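Local coordinates for LYND (Lyngbya aestuarii, PDB 4V1T), which probably catalyses the ATP-dependent cyclodehydration of residues in a precursor peptide, as YcaO-family heterocyclases do, at residues T158-L162 against L181-P185; D448-P453 against H504-P508; Y560-R565 against W758-L763; G615-R619 against L648-D653. All coordinates share one frame; numbering follows the deposited sequence.

Interaction 1 (T158-L162 against L181-P185); sequences TDDYL and LLVKP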
loop_
_atom_site.group_PDB
_atom_site.type_symbol
_atom_site.label_atom_id
_atom_site.label_comp_id
_atom_site.label_asym_id
_atom_site.label_seq_id
_atom_site.Cartn_x
_atom_site.Cartn_y
_atom_site.Cartn_z
ATOM N N THR B 158 -1.294 25.679 18.337
ATOM C CA THR B 158 -2.572 26.179 17.856
ATOM C C THR B 158 -3.667 25.184 18.174
ATOM O O THR B 158 -3.381 24.026 18.487
ATOM C CB THR B 158 -2.554 26.444 16.336
ATOM O OG1 THR B 158 -3.754 27.134 15.953
ATOM C CG2 THR B 158 -2.425 25.136 15.545
ATOM N N ASP B 159 -4.915 25.652 18.111
ATOM C CA ASP B 159 -6.084 24.777 18.216
ATOM C C ASP B 159 -6.622 24.459 16.823
ATOM O O ASP B 159 -7.434 23.551 16.656
ATOM C CB ASP B 159 -7.178 25.420 19.082
ATOM C CG ASP B 159 -7.595 26.800 18.586
ATOM O OD1 ASP B 159 -6.798 27.469 17.904
ATOM O OD2 ASP B 159 -8.728 27.222 18.883
ATOM N N ASP B 160 -6.161 25.211 15.827
ATOM C CA ASP B 160 -6.546 24.965 14.443
ATOM C C ASP B 160 -5.457 25.475 13.518
ATOM O O ASP B 160 -4.862 26.524 13.781
ATOM C CB ASP B 160 -7.890 25.635 14.126
ATOM C CG ASP B 160 -8.530 25.086 12.869
ATOM O OD1 ASP B 160 -9.274 24.086 12.964
ATOM O OD2 ASP B 160 -8.288 25.654 11.785
ATOM N N TYR B 161 -5.209 24.746 12.431
ATOM C CA TYR B 161 -4.144 25.107 11.496
ATOM C C TYR B 161 -4.528 26.224 10.519
ATOM O O TYR B 161 -3.697 26.661 9.732
ATOM C CB TYR B 161 -3.684 23.878 10.725
ATOM C CG TYR B 161 -2.578 23.106 11.427
ATOM C CD1 TYR B 161 -2.619 22.875 12.794
ATOM C CD2 TYR B 161 -1.496 22.609 10.717
ATOM C CE1 TYR B 161 -1.607 22.166 13.434
ATOM C CE2 TYR B 161 -0.481 21.910 11.345
ATOM C CZ TYR B 161 -0.541 21.689 12.699
ATOM O OH TYR B 161 0.464 20.984 13.316
ATOM N N LEU B 162 -5.772 26.685 10.579
ATOM C CA LEU B 162 -6.216 27.807 9.749
ATOM C C LEU B 162 -6.502 29.048 10.588
ATOM O O LEU B 162 -7.192 29.963 10.141
ATOM C CB LEU B 162 -7.463 27.421 8.934
ATOM C CG LEU B 162 -7.246 26.461 7.754
ATOM C CD1 LEU B 162 -8.582 26.160 7.086
ATOM C CD2 LEU B 162 -6.269 27.040 6.739
ATOM N N LEU B 181 7.864 25.726 14.017
ATOM C CA LEU B 181 7.109 24.480 14.055
ATOM C C LEU B 181 5.658 24.732 14.465
ATOM O O LEU B 181 5.383 25.555 15.336
ATOM C CB LEU B 181 7.758 23.498 15.036
ATOM C CG LEU B 181 6.922 22.288 15.474
ATOM C CD1 LEU B 181 6.679 21.348 14.318
ATOM C CD2 LEU B 181 7.604 21.542 16.605
ATOM N N LEU B 182 4.734 24.018 13.828
ATOM C CA LEU B 182 3.331 24.078 14.192
ATOM C C LEU B 182 2.931 22.791 14.888
ATOM O O LEU B 182 3.373 21.709 14.518
ATOM C CB LEU B 182 2.445 24.297 12.965
ATOM C CG LEU B 182 1.700 25.619 12.814
ATOM C CD1 LEU B 182 0.787 25.533 11.600
ATOM C CD2 LEU B 182 0.908 25.995 14.055
ATOM N N VAL B 183 2.091 22.922 15.903
ATOM C CA VAL B 183 1.550 21.767 16.594
ATOM C C VAL B 183 0.168 22.083 17.155
ATOM O O VAL B 183 -0.126 23.221 17.521
ATOM C CB VAL B 183 2.476 21.304 17.735
ATOM C CG1 VAL B 183 2.589 22.357 18.797
ATOM C CG2 VAL B 183 1.972 20.006 18.343
ATOM N N LYS B 184 -0.672 21.057 17.200
ATOM C CA LYS B 184 -2.016 21.149 17.742
ATOM C C LYS B 184 -2.215 19.949 18.654
ATOM O O LYS B 184 -2.570 18.879 18.193
ATOM C CB LYS B 184 -3.051 21.169 16.612
ATOM C CG LYS B 184 -4.526 21.015 17.029
ATOM C CD LYS B 184 -5.398 20.821 15.786
ATOM C CE LYS B 184 -6.745 20.206 16.093
ATOM N NZ LYS B 184 -6.619 18.838 16.659
ATOM N N PRO B 185 -1.949 20.123 19.954
ATOM C CA PRO B 185 -1.997 19.004 20.885
ATOM C C PRO B 185 -3.370 18.827 21.524
ATOM O O PRO B 185 -3.569 17.891 22.282
ATOM C CB PRO B 185 -0.962 19.405 21.931
ATOM C CG PRO B 185 -1.107 20.902 22.009
ATOM C CD PRO B 185 -1.448 21.351 20.604
#
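Thr158 and Val183 meet where a beta-alpha-beta unit closes, with strands 154-157 and 180-184 parallel and helix 165-176 between them. Thr158 N donates to Val183 O at 2.8 Å, nearly straight at 169°. Lys184 CA adds a CA-H...O contact to Thr158 O at 3.3 Å. The Tyr161 ring lies against the strand. Leu182 CD1 sits over one face, 4.0 Å from the Tyr161 ring centroid and 17° off the normal, a CH-pi contact. Lys184 CB comes to the ring edge, 3.6 Å from Tyr161 CE1. The other branch of Leu182, CD2, touches Thr158 CG2 at 3.8 Å. Thr158 OG1 is turned opposite its backbone N (chi1 -171°) and donates to Asp160 O at 2.5 Å. Asp160 OD2 accepts from Leu162 N in an Asx turn and also pairs with Arg215. A leucine in place of Tyr161 would probably leave Gly193 O without its hydrogen bond from the hydroxyl, and Leu182 CD1 without a ring face. Lys184 NZ hydrogen-bonds to Val186 O and Val189 O and forms a salt bridge with Glu28 of the second subunit. Tyr161 also packs on Leu207 and Leu211 of helix 204-213 and meets the Trp191 ring of strand 189-196.

Interaction 2 (D448-P453 against H504-P508); sequences DLAIHP and HKYLP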
loop_
_atom_site.group_PDB
_atom_site.type_symbol
_atom_site.label_atom_id
_atom_site.label_comp_id
_atom_site.label_asym_id
_atom_site.label_seq_id
_atom_site.Cartn_x
_atom_site.Cartn_y
_atom_site.Cartn_z
ATOM N N ASP B 448 -10.699 38.586 -34.147
ATOM C CA ASP B 448 -10.838 37.250 -34.734
ATOM C C ASP B 448 -10.081 36.159 -33.976
ATOM O O ASP B 448 -10.364 34.975 -34.142
ATOM C CB ASP B 448 -10.382 37.268 -36.195
ATOM C CG ASP B 448 -11.454 37.804 -37.127
ATOM O OD1 ASP B 448 -12.638 37.444 -36.950
ATOM O OD2 ASP B 448 -11.119 38.592 -38.038
ATOM N N LEU B 449 -9.122 36.550 -33.150
ATOM C CA LEU B 449 -8.472 35.592 -32.266
ATOM C C LEU B 449 -9.452 35.110 -31.195
ATOM O O LEU B 449 -9.288 34.033 -30.624
ATOM C CB LEU B 449 -7.244 36.218 -31.614
ATOM C CG LEU B 449 -6.123 36.656 -32.551
ATOM C CD1 LEU B 449 -5.059 37.378 -31.746
ATOM C CD2 LEU B 449 -5.533 35.458 -33.283
ATOM N N ALA B 450 -10.464 35.927 -30.931
ATOM C CA ALA B 450 -11.488 35.605 -29.950
ATOM C C ALA B 450 -12.454 34.564 -30.485
ATOM O O ALA B 450 -12.784 34.569 -31.669
ATOM C CB ALA B 450 -12.249 36.859 -29.558
ATOM N N ILE B 451 -12.893 33.673 -29.598
ATOM C CA ILE B 451 -13.921 32.683 -29.903
ATOM C C ILE B 451 -15.163 32.955 -29.058
ATOM O O ILE B 451 -15.112 32.931 -27.830
ATOM C CB ILE B 451 -13.394 31.260 -29.669
ATOM C CG1 ILE B 451 -12.435 30.893 -30.804
ATOM C CG2 ILE B 451 -14.536 30.248 -29.629
ATOM C CD1 ILE B 451 -11.451 29.824 -30.455
ATOM N N HIS B 452 -16.272 33.244 -29.729
ATOM C CA HIS B 452 -17.521 33.541 -29.048
ATOM C C HIS B 452 -17.941 32.313 -28.237
ATOM O O HIS B 452 -17.895 31.197 -28.748
ATOM C CB HIS B 452 -18.605 33.914 -30.058
ATOM C CG HIS B 452 -19.756 34.661 -29.466
ATOM N ND1 HIS B 452 -20.708 34.063 -28.670
ATOM C CD2 HIS B 452 -20.115 35.962 -29.561
ATOM C CE1 HIS B 452 -21.603 34.959 -28.301
ATOM N NE2 HIS B 452 -21.266 36.121 -28.830
ATOM N N PRO B 453 -18.336 32.510 -26.963
ATOM C CA PRO B 453 -18.698 31.364 -26.124
ATOM C C PRO B 453 -19.802 30.488 -26.723
ATOM O O PRO B 453 -19.833 29.292 -26.462
ATOM C CB PRO B 453 -19.160 32.016 -24.813
ATOM C CG PRO B 453 -19.438 33.439 -25.146
ATOM C CD PRO B 453 -18.479 33.783 -26.236
ATOM N N HIS B 504 -2.136 31.438 -30.680
ATOM C CA HIS B 504 -3.011 31.641 -29.533
ATOM C C HIS B 504 -4.365 32.185 -29.964
ATOM O O HIS B 504 -4.441 33.143 -30.710
ATOM C CB HIS B 504 -2.374 32.596 -28.522
ATOM C CG HIS B 504 -1.279 31.980 -27.709
ATOM N ND1 HIS B 504 -1.519 31.029 -26.744
ATOM C CD2 HIS B 504 0.058 32.188 -27.708
ATOM C CE1 HIS B 504 -0.377 30.675 -26.185
ATOM N NE2 HIS B 504 0.596 31.361 -26.756
ATOM N N LYS B 505 -5.425 31.541 -29.495
ATOM C CA LYS B 505 -6.775 32.077 -29.586
ATOM C C LYS B 505 -7.232 32.452 -28.181
ATOM O O LYS B 505 -6.446 32.376 -27.233
ATOM C CB LYS B 505 -7.719 31.066 -30.221
ATOM C CG LYS B 505 -7.342 30.635 -31.637
ATOM C CD LYS B 505 -7.324 31.801 -32.608
ATOM C CE LYS B 505 -7.254 31.324 -34.054
ATOM N NZ LYS B 505 -8.605 31.184 -34.660
ATOM N N TYR B 506 -8.491 32.869 -28.049
ATOM C CA TYR B 506 -9.024 33.294 -26.761
ATOM C C TYR B 506 -10.451 32.811 -26.526
ATOM O O TYR B 506 -11.331 32.985 -27.377
ATOM C CB TYR B 506 -8.995 34.816 -26.648
ATOM C CG TYR B 506 -7.613 35.387 -26.524
ATOM C CD1 TYR B 506 -6.976 35.456 -25.289
ATOM C CD2 TYR B 506 -6.939 35.859 -27.637
ATOM C CE1 TYR B 506 -5.701 35.980 -25.171
ATOM C CE2 TYR B 506 -5.666 36.386 -27.533
ATOM C CZ TYR B 506 -5.047 36.443 -26.303
ATOM O OH TYR B 506 -3.779 36.970 -26.215
ATOM N N LEU B 507 -10.658 32.205 -25.360
ATOM C CA LEU B 507 -11.985 31.863 -24.875
ATOM C C LEU B 507 -12.233 32.607 -23.574
ATOM O O LEU B 507 -11.283 32.945 -22.865
ATOM C CB LEU B 507 -12.123 30.356 -24.635
ATOM C CG LEU B 507 -12.412 29.490 -25.859
ATOM C CD1 LEU B 507 -11.120 29.115 -26.535
ATOM C CD2 LEU B 507 -13.167 28.236 -25.469
ATOM N N PRO B 508 -13.520 32.845 -23.236
ATOM C CA PRO B 508 -13.783 33.415 -21.911
ATOM C C PRO B 508 -13.238 32.503 -20.802
ATOM O O PRO B 508 -13.357 31.288 -20.890
ATOM C CB PRO B 508 -15.313 33.544 -21.864
ATOM C CG PRO B 508 -15.832 32.736 -23.006
ATOM C CD PRO B 508 -14.749 32.675 -24.029
#
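Ala450 and Tyr506 form the single parallel bridge that loop 448-453 adds to strand 503-508, in the antiparallel sheet of the YcaO region. Tyr506 N donates to Leu449 O at 2.9 Å, bent to 138° at the hydrogen and arriving from above the carbonyl plane. Ile451 N donates to Tyr506 O at 2.8 Å and is straighter, at 151°. Lys505 can be followed from its root. Its CB lies 3.4 Å from Leu449 O and also touches Ile451 CD1, at 3.9 Å. CG passes the same carbonyl oxygen more loosely. The chain then bends at chi2 (-61°), which brings CD back to 3.6 Å from Leu449 O. There CD also meets the methyl Leu449 CD2 at 4.1 Å, the two side chains crossing at about a right angle. NZ lies beyond, with long, weak ion pairs to Glu501 and Glu714. Ile451 points into the contact, and its CD1 reaches Leu507 CD1 at 4.0 Å. Leu449 CB comes to the edge of the Tyr506 ring, near its plane. Farther along, Pro453 CB rests on Pro508 CG at 3.9 Å. Strand 503-508 is paired on its own account with strand 491-498. Ile451, Lys505 and Leu507 all touch Leu716 of strand 716-719. His452 ND1 accepts from Glu454 N at the start of helix 454-457, so the loop joins the sheet to that helix.

Interaction 3 (Y560-R565 against W758-L763); sequences YNRLRR and WLDEPL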
loop_
_atom_site.group_PDB
_atom_site.type_symbol
_atom_site.label_atom_id
_atom_site.label_comp_id
_atom_site.label_asym_id
_atom_site.label_seq_id
_atom_site.Cartn_x
_atom_site.Cartn_y
_atom_site.Cartn_z
ATOM N N TYR B 560 -29.829 12.012 -28.995
ATOM C CA TYR B 560 -30.836 13.045 -29.192
ATOM C C TYR B 560 -31.570 12.906 -30.519
ATOM O O TYR B 560 -32.710 13.355 -30.645
ATOM C CB TYR B 560 -30.200 14.430 -29.053
ATOM C CG TYR B 560 -29.782 14.694 -27.632
ATOM C CD1 TYR B 560 -30.727 15.001 -26.646
ATOM C CD2 TYR B 560 -28.448 14.577 -27.248
ATOM C CE1 TYR B 560 -30.342 15.206 -25.334
ATOM C CE2 TYR B 560 -28.060 14.785 -25.947
ATOM C CZ TYR B 560 -29.004 15.096 -24.993
ATOM O OH TYR B 560 -28.593 15.292 -23.696
ATOM N N ASN B 561 -30.934 12.277 -31.501
ATOM C CA ASN B 561 -31.641 11.888 -32.719
ATOM C C ASN B 561 -32.321 10.532 -32.527
ATOM O O ASN B 561 -33.077 10.096 -33.379
ATOM C CB ASN B 561 -30.694 11.837 -33.914
ATOM C CG ASN B 561 -30.122 13.197 -34.266
ATOM O OD1 ASN B 561 -30.784 14.017 -34.905
ATOM N ND2 ASN B 561 -28.883 13.439 -33.863
ATOM N N ARG B 562 -32.045 9.882 -31.396
ATOM C CA ARG B 562 -32.590 8.566 -31.083
ATOM C C ARG B 562 -32.377 7.606 -32.245
ATOM O O ARG B 562 -33.309 6.985 -32.752
ATOM C CB ARG B 562 -34.068 8.668 -30.704
ATOM C CG ARG B 562 -34.283 9.344 -29.355
ATOM C CD ARG B 562 -35.753 9.422 -28.984
ATOM N NE ARG B 562 -36.413 10.583 -29.576
ATOM C CZ ARG B 562 -37.654 10.965 -29.287
ATOM N NH1 ARG B 562 -38.368 10.279 -28.408
ATOM N NH2 ARG B 562 -38.177 12.043 -29.861
ATOM N N LEU B 563 -31.125 7.499 -32.661
ATOM C CA LEU B 563 -30.763 6.688 -33.805
ATOM C C LEU B 563 -30.716 5.219 -33.450
ATOM O O LEU B 563 -30.369 4.861 -32.329
ATOM C CB LEU B 563 -29.405 7.131 -34.354
ATOM C CG LEU B 563 -29.325 8.590 -34.819
ATOM C CD1 LEU B 563 -27.891 8.982 -35.129
ATOM C CD2 LEU B 563 -30.211 8.814 -36.031
ATOM N N ARG B 564 -31.073 4.370 -34.409
ATOM C CA ARG B 564 -30.914 2.930 -34.265
ATOM C C ARG B 564 -29.525 2.537 -34.760
ATOM O O ARG B 564 -29.194 2.768 -35.916
ATOM C CB ARG B 564 -32.001 2.177 -35.043
ATOM C CG ARG B 564 -33.430 2.581 -34.698
ATOM C CD ARG B 564 -33.823 2.245 -33.260
ATOM N NE ARG B 564 -34.119 0.818 -33.087
ATOM C CZ ARG B 564 -33.263 -0.102 -32.646
ATOM N NH1 ARG B 564 -32.024 0.224 -32.310
ATOM N NH2 ARG B 564 -33.650 -1.369 -32.539
ATOM N N ARG B 565 -28.720 1.952 -33.883
ATOM C CA ARG B 565 -27.334 1.633 -34.201
ATOM C C ARG B 565 -27.096 0.130 -34.199
ATOM O O ARG B 565 -27.766 -0.620 -33.475
ATOM C CB ARG B 565 -26.393 2.304 -33.192
ATOM C CG ARG B 565 -26.514 3.825 -33.106
ATOM C CD ARG B 565 -26.189 4.496 -34.432
ATOM N NE ARG B 565 -24.874 4.101 -34.926
ATOM C CZ ARG B 565 -24.541 4.023 -36.209
ATOM N NH1 ARG B 565 -25.419 4.314 -37.152
ATOM N NH2 ARG B 565 -23.319 3.642 -36.553
ATOM N N TRP B 758 -27.554 8.393 -42.017
ATOM C CA TRP B 758 -28.263 7.821 -40.874
ATOM C C TRP B 758 -29.707 8.313 -40.862
ATOM O O TRP B 758 -30.600 7.617 -40.390
ATOM C CB TRP B 758 -27.559 8.180 -39.560
ATOM C CG TRP B 758 -26.233 7.485 -39.375
ATOM C CD1 TRP B 758 -25.726 6.472 -40.139
ATOM C CD2 TRP B 758 -25.261 7.739 -38.352
ATOM N NE1 TRP B 758 -24.504 6.084 -39.657
ATOM C CE2 TRP B 758 -24.193 6.849 -38.563
ATOM C CE3 TRP B 758 -25.189 8.636 -37.284
ATOM C CZ2 TRP B 758 -23.066 6.828 -37.745
ATOM C CZ3 TRP B 758 -24.065 8.617 -36.470
ATOM C CH2 TRP B 758 -23.021 7.717 -36.705
ATOM N N LEU B 759 -29.921 9.520 -41.381
ATOM C CA LEU B 759 -31.263 10.054 -41.587
ATOM C C LEU B 759 -31.375 10.589 -43.008
ATOM O O LEU B 759 -30.388 11.031 -43.595
ATOM C CB LEU B 759 -31.585 11.161 -40.576
ATOM C CG LEU B 759 -31.618 10.779 -39.092
ATOM C CD1 LEU B 759 -31.895 12.006 -38.241
ATOM C CD2 LEU B 759 -32.657 9.697 -38.817
ATOM N N ASP B 760 -32.579 10.540 -43.563
ATOM C CA ASP B 760 -32.830 11.129 -44.874
ATOM C C ASP B 760 -33.018 12.624 -44.736
ATOM O O ASP B 760 -32.614 13.387 -45.612
ATOM C CB ASP B 760 -34.057 10.508 -45.533
ATOM C CG ASP B 760 -33.840 9.058 -45.920
ATOM O OD1 ASP B 760 -32.681 8.666 -46.185
ATOM O OD2 ASP B 760 -34.838 8.310 -45.969
ATOM N N GLU B 761 -33.640 13.033 -43.634
ATOM C CA GLU B 761 -33.895 14.444 -43.364
ATOM C C GLU B 761 -33.450 14.771 -41.946
ATOM O O GLU B 761 -33.397 13.882 -41.106
ATOM C CB GLU B 761 -35.379 14.770 -43.529
ATOM C CG GLU B 761 -35.953 14.417 -44.890
ATOM C CD GLU B 761 -35.346 15.235 -46.010
ATOM O OE1 GLU B 761 -35.305 16.480 -45.891
ATOM O OE2 GLU B 761 -34.920 14.627 -47.013
ATOM N N PRO B 762 -33.128 16.047 -41.677
ATOM C CA PRO B 762 -32.793 16.466 -40.310
ATOM C C PRO B 762 -34.005 16.447 -39.391
ATOM O O PRO B 762 -35.141 16.617 -39.849
ATOM C CB PRO B 762 -32.283 17.907 -40.489
ATOM C CG PRO B 762 -32.059 18.092 -41.944
ATOM C CD PRO B 762 -33.012 17.167 -42.630
ATOM N N LEU B 763 -33.767 16.238 -38.104
ATOM C CA LEU B 763 -34.810 16.430 -37.108
ATOM C C LEU B 763 -34.903 17.911 -36.786
ATOM O O LEU B 763 -33.952 18.661 -37.008
ATOM C CB LEU B 763 -34.515 15.630 -35.836
ATOM C CG LEU B 763 -34.535 14.104 -35.940
ATOM C CD1 LEU B 763 -34.090 13.517 -34.613
ATOM C CD2 LEU B 763 -35.904 13.572 -36.320
HETATM O O HOH W 1 -31.071 15.433 -37.483
HETATM O O HOH W 2 -22.491 3.278 -39.548
#
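Asn561 and Leu563, which both face the segment 758-763, flank Arg562, whose positive phi (50°) turns the chain out of helix 538-561. Arg562 is the C-prime residue of the Schellman motif that ends this helix. Beyond the turn, Arg565 and Trp758 make a cation-pi pair. Arg565 CZ lies 4.0 Å from the centroid of the six-membered ring of Trp758, over its face, with the two planes 40° apart. Arg565 NH1 is the closest atom to the indole, 3.1 Å from Trp758 CE2. The arginine chain is bent at chi2 and chi3, which folds the guanidinium back over the ring. Its NH2 forms a salt bridge with Asp596 and also donates to a water at 3.1 Å; Trp758 NE1 donates to the same water only weakly. Leu563 CD1 packs on Trp758 CE3 at 3.5 Å, the side chains crossing at about a right angle. Its other methyl, CD2, meets Leu759 CD2 at 3.8 Å. An alanine in place of Trp758 would probably leave the Arg565 guanidinium without its aromatic face and open a gap beside Leu563. Asn561 ND2 donates to Leu557 O and Leu749 O, which fixes how the amide is turned. On its other side, Asn561 OD1 lies 3.4 Å from Leu763 CD1. A water bridges the segments here, donating to Asn561 OD1 at 3.0 Å and accepting from Leu763 N at 2.9 Å.

Interaction 4 (G615-R619 against L648-D653); sequences GSSER and LDKVPD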
loop_
_atom_site.group_PDB
_atom_site.type_symbol
_atom_site.label_atom_id
_atom_site.label_comp_id
_atom_site.label_asym_id
_atom_site.label_seq_id
_atom_site.Cartn_x
_atom_site.Cartn_y
_atom_site.Cartn_z
ATOM N N GLY B 615 -35.864 -8.588 -11.090
ATOM C CA GLY B 615 -35.754 -7.459 -10.193
ATOM C C GLY B 615 -36.944 -6.536 -10.335
ATOM O O GLY B 615 -37.784 -6.714 -11.224
ATOM N N SER B 616 -37.013 -5.546 -9.449
ATOM C CA SER B 616 -38.094 -4.563 -9.472
ATOM C C SER B 616 -37.943 -3.614 -10.664
ATOM O O SER B 616 -38.920 -3.289 -11.331
ATOM C CB SER B 616 -38.127 -3.771 -8.159
ATOM O OG SER B 616 -36.890 -3.115 -7.916
ATOM N N SER B 617 -36.709 -3.193 -10.930
ATOM C CA SER B 617 -36.422 -2.230 -11.991
ATOM C C SER B 617 -35.288 -2.713 -12.886
ATOM O O SER B 617 -34.471 -3.541 -12.475
ATOM C CB SER B 617 -36.052 -0.887 -11.380
ATOM O OG SER B 617 -34.912 -1.020 -10.554
ATOM N N GLU B 618 -35.237 -2.182 -14.104
ATOM C CA GLU B 618 -34.269 -2.630 -15.106
ATOM C C GLU B 618 -32.868 -2.050 -14.903
ATOM O O GLU B 618 -31.893 -2.622 -15.370
ATOM C CB GLU B 618 -34.764 -2.289 -16.506
ATOM C CG GLU B 618 -35.975 -3.110 -16.923
ATOM C CD GLU B 618 -36.313 -2.954 -18.394
ATOM O OE1 GLU B 618 -35.506 -2.353 -19.137
ATOM O OE2 GLU B 618 -37.389 -3.437 -18.805
ATOM N N ARG B 619 -32.793 -0.915 -14.213
ATOM C CA ARG B 619 -31.528 -0.252 -13.904
ATOM C C ARG B 619 -30.699 -0.072 -15.164
ATOM O O ARG B 619 -29.571 -0.570 -15.262
ATOM C CB ARG B 619 -30.719 -1.057 -12.876
ATOM C CG ARG B 619 -31.505 -1.515 -11.659
ATOM C CD ARG B 619 -31.314 -0.637 -10.437
ATOM N NE ARG B 619 -31.283 -1.478 -9.241
ATOM C CZ ARG B 619 -31.442 -1.036 -8.001
ATOM N NH1 ARG B 619 -31.660 0.246 -7.778
ATOM N NH2 ARG B 619 -31.395 -1.885 -6.985
ATOM N N LEU B 648 -23.879 -0.543 -7.828
ATOM C CA LEU B 648 -25.170 0.075 -7.566
ATOM C C LEU B 648 -26.282 -0.969 -7.492
ATOM O O LEU B 648 -27.294 -0.758 -6.830
ATOM C CB LEU B 648 -25.480 1.099 -8.662
ATOM C CG LEU B 648 -26.057 2.468 -8.291
ATOM C CD1 LEU B 648 -25.489 3.039 -6.995
ATOM C CD2 LEU B 648 -25.810 3.437 -9.438
ATOM N N ASP B 649 -26.076 -2.100 -8.162
ATOM C CA ASP B 649 -27.076 -3.164 -8.242
ATOM C C ASP B 649 -27.498 -3.703 -6.876
ATOM O O ASP B 649 -28.676 -3.995 -6.653
ATOM C CB ASP B 649 -26.552 -4.331 -9.092
ATOM C CG ASP B 649 -26.779 -4.135 -10.582
ATOM O OD1 ASP B 649 -27.506 -3.205 -10.988
ATOM O OD2 ASP B 649 -26.225 -4.940 -11.357
ATOM N N LYS B 650 -26.545 -3.853 -5.966
ATOM C CA LYS B 650 -26.842 -4.471 -4.680
ATOM C C LYS B 650 -27.592 -3.521 -3.755
ATOM O O LYS B 650 -28.136 -3.945 -2.739
ATOM C CB LYS B 650 -25.558 -4.968 -4.018
ATOM C CG LYS B 650 -24.884 -6.065 -4.832
ATOM C CD LYS B 650 -24.198 -7.120 -3.969
ATOM C CE LYS B 650 -24.384 -8.516 -4.558
ATOM N NZ LYS B 650 -23.205 -9.398 -4.339
ATOM N N VAL B 651 -27.626 -2.243 -4.118
ATOM C CA VAL B 651 -28.424 -1.255 -3.398
ATOM C C VAL B 651 -29.893 -1.382 -3.806
ATOM O O VAL B 651 -30.183 -1.460 -4.998
ATOM C CB VAL B 651 -27.946 0.175 -3.708
ATOM C CG1 VAL B 651 -28.715 1.183 -2.871
ATOM C CG2 VAL B 651 -26.449 0.303 -3.458
ATOM N N PRO B 652 -30.828 -1.385 -2.836
ATOM C CA PRO B 652 -32.242 -1.447 -3.232
ATOM C C PRO B 652 -32.769 -0.100 -3.714
ATOM O O PRO B 652 -32.156 0.932 -3.439
ATOM C CB PRO B 652 -32.961 -1.879 -1.941
ATOM C CG PRO B 652 -31.873 -2.203 -0.950
ATOM C CD PRO B 652 -30.693 -1.394 -1.372
ATOM N N ASP B 653 -33.900 -0.115 -4.416
ATOM C CA ASP B 653 -34.466 1.102 -5.005
ATOM C C ASP B 653 -34.727 2.189 -3.962
ATOM O O ASP B 653 -34.611 3.379 -4.257
ATOM C CB ASP B 653 -35.761 0.775 -5.760
ATOM C CG ASP B 653 -35.535 -0.183 -6.931
ATOM O OD1 ASP B 653 -34.362 -0.447 -7.273
ATOM O OD2 ASP B 653 -36.527 -0.674 -7.508
#
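Asp653 takes a hydrogen bond from Ser616 and a salt bridge from Arg619, one on each carboxylate oxygen. Ser616 OG donates to Asp653 OD2 at 2.5 Å, from above the carboxylate plane. Asp653 OD1 lies 2.8 Å from Arg619 NH1, but well out of the guanidinium plane, so charge alone holds the pair. The two flat groups stand almost perpendicular, at 87°. The place of Arg619 NH1 is itself less sure. Ser617 OG adds a weak bond to the carboxylate, and which oxygen it uses is not settled. Arg619 NH2 is modelled as donating to Val651 O, but the bond is strongly bent and, at 2.4 Å, too short to be trusted in detail. These residues join the loop between strands 605-612 and 621-626 to the end of helix 630-649, inside the YcaO domain. The chain leaves the helix through a turn in which Val651 N donates to Leu648 O at 3.1 Å. Arg619 reaches this end with its chain bent at chi2 (-99°) and again at chi3. Leu648 O lies over the guanidinium face opposite Asp653 OD1. Pro652 CA comes to the guanidinium edge, 3.9 Å from Arg619 NH2. Asp649 OD1 is 4.5 Å from Arg619 NE, too far for a salt bridge, though the opposite charges probably still attract; OD2 pairs with Arg590. Arg619 also packs on Leu656 and on Leu664 of helix 661-666, and Asp653 touches Ile665.

From the N terminus, interaction 1 closes first, around an 18-residue connection that is mostly helix 165-176. It belongs to the mixed sheet in the zinc-bearing part of the chain. Interaction 2 follows in series and closes a loop of 50 residues, tying the run before helix 454-457 to strand 503-508 in the antiparallel sheet. Interaction 3 opens next and spans 192 residues, bringing the end of helix 538-561 to the run after helix 748-755. Interaction 4 opens and closes within that span, and no contacts cross. Interactions 1 and 3 lie on opposite sides of the chain's centre, their centres about 62 Å apart. Interactions 3 and 4 come within about 14 Å at their nearest atoms.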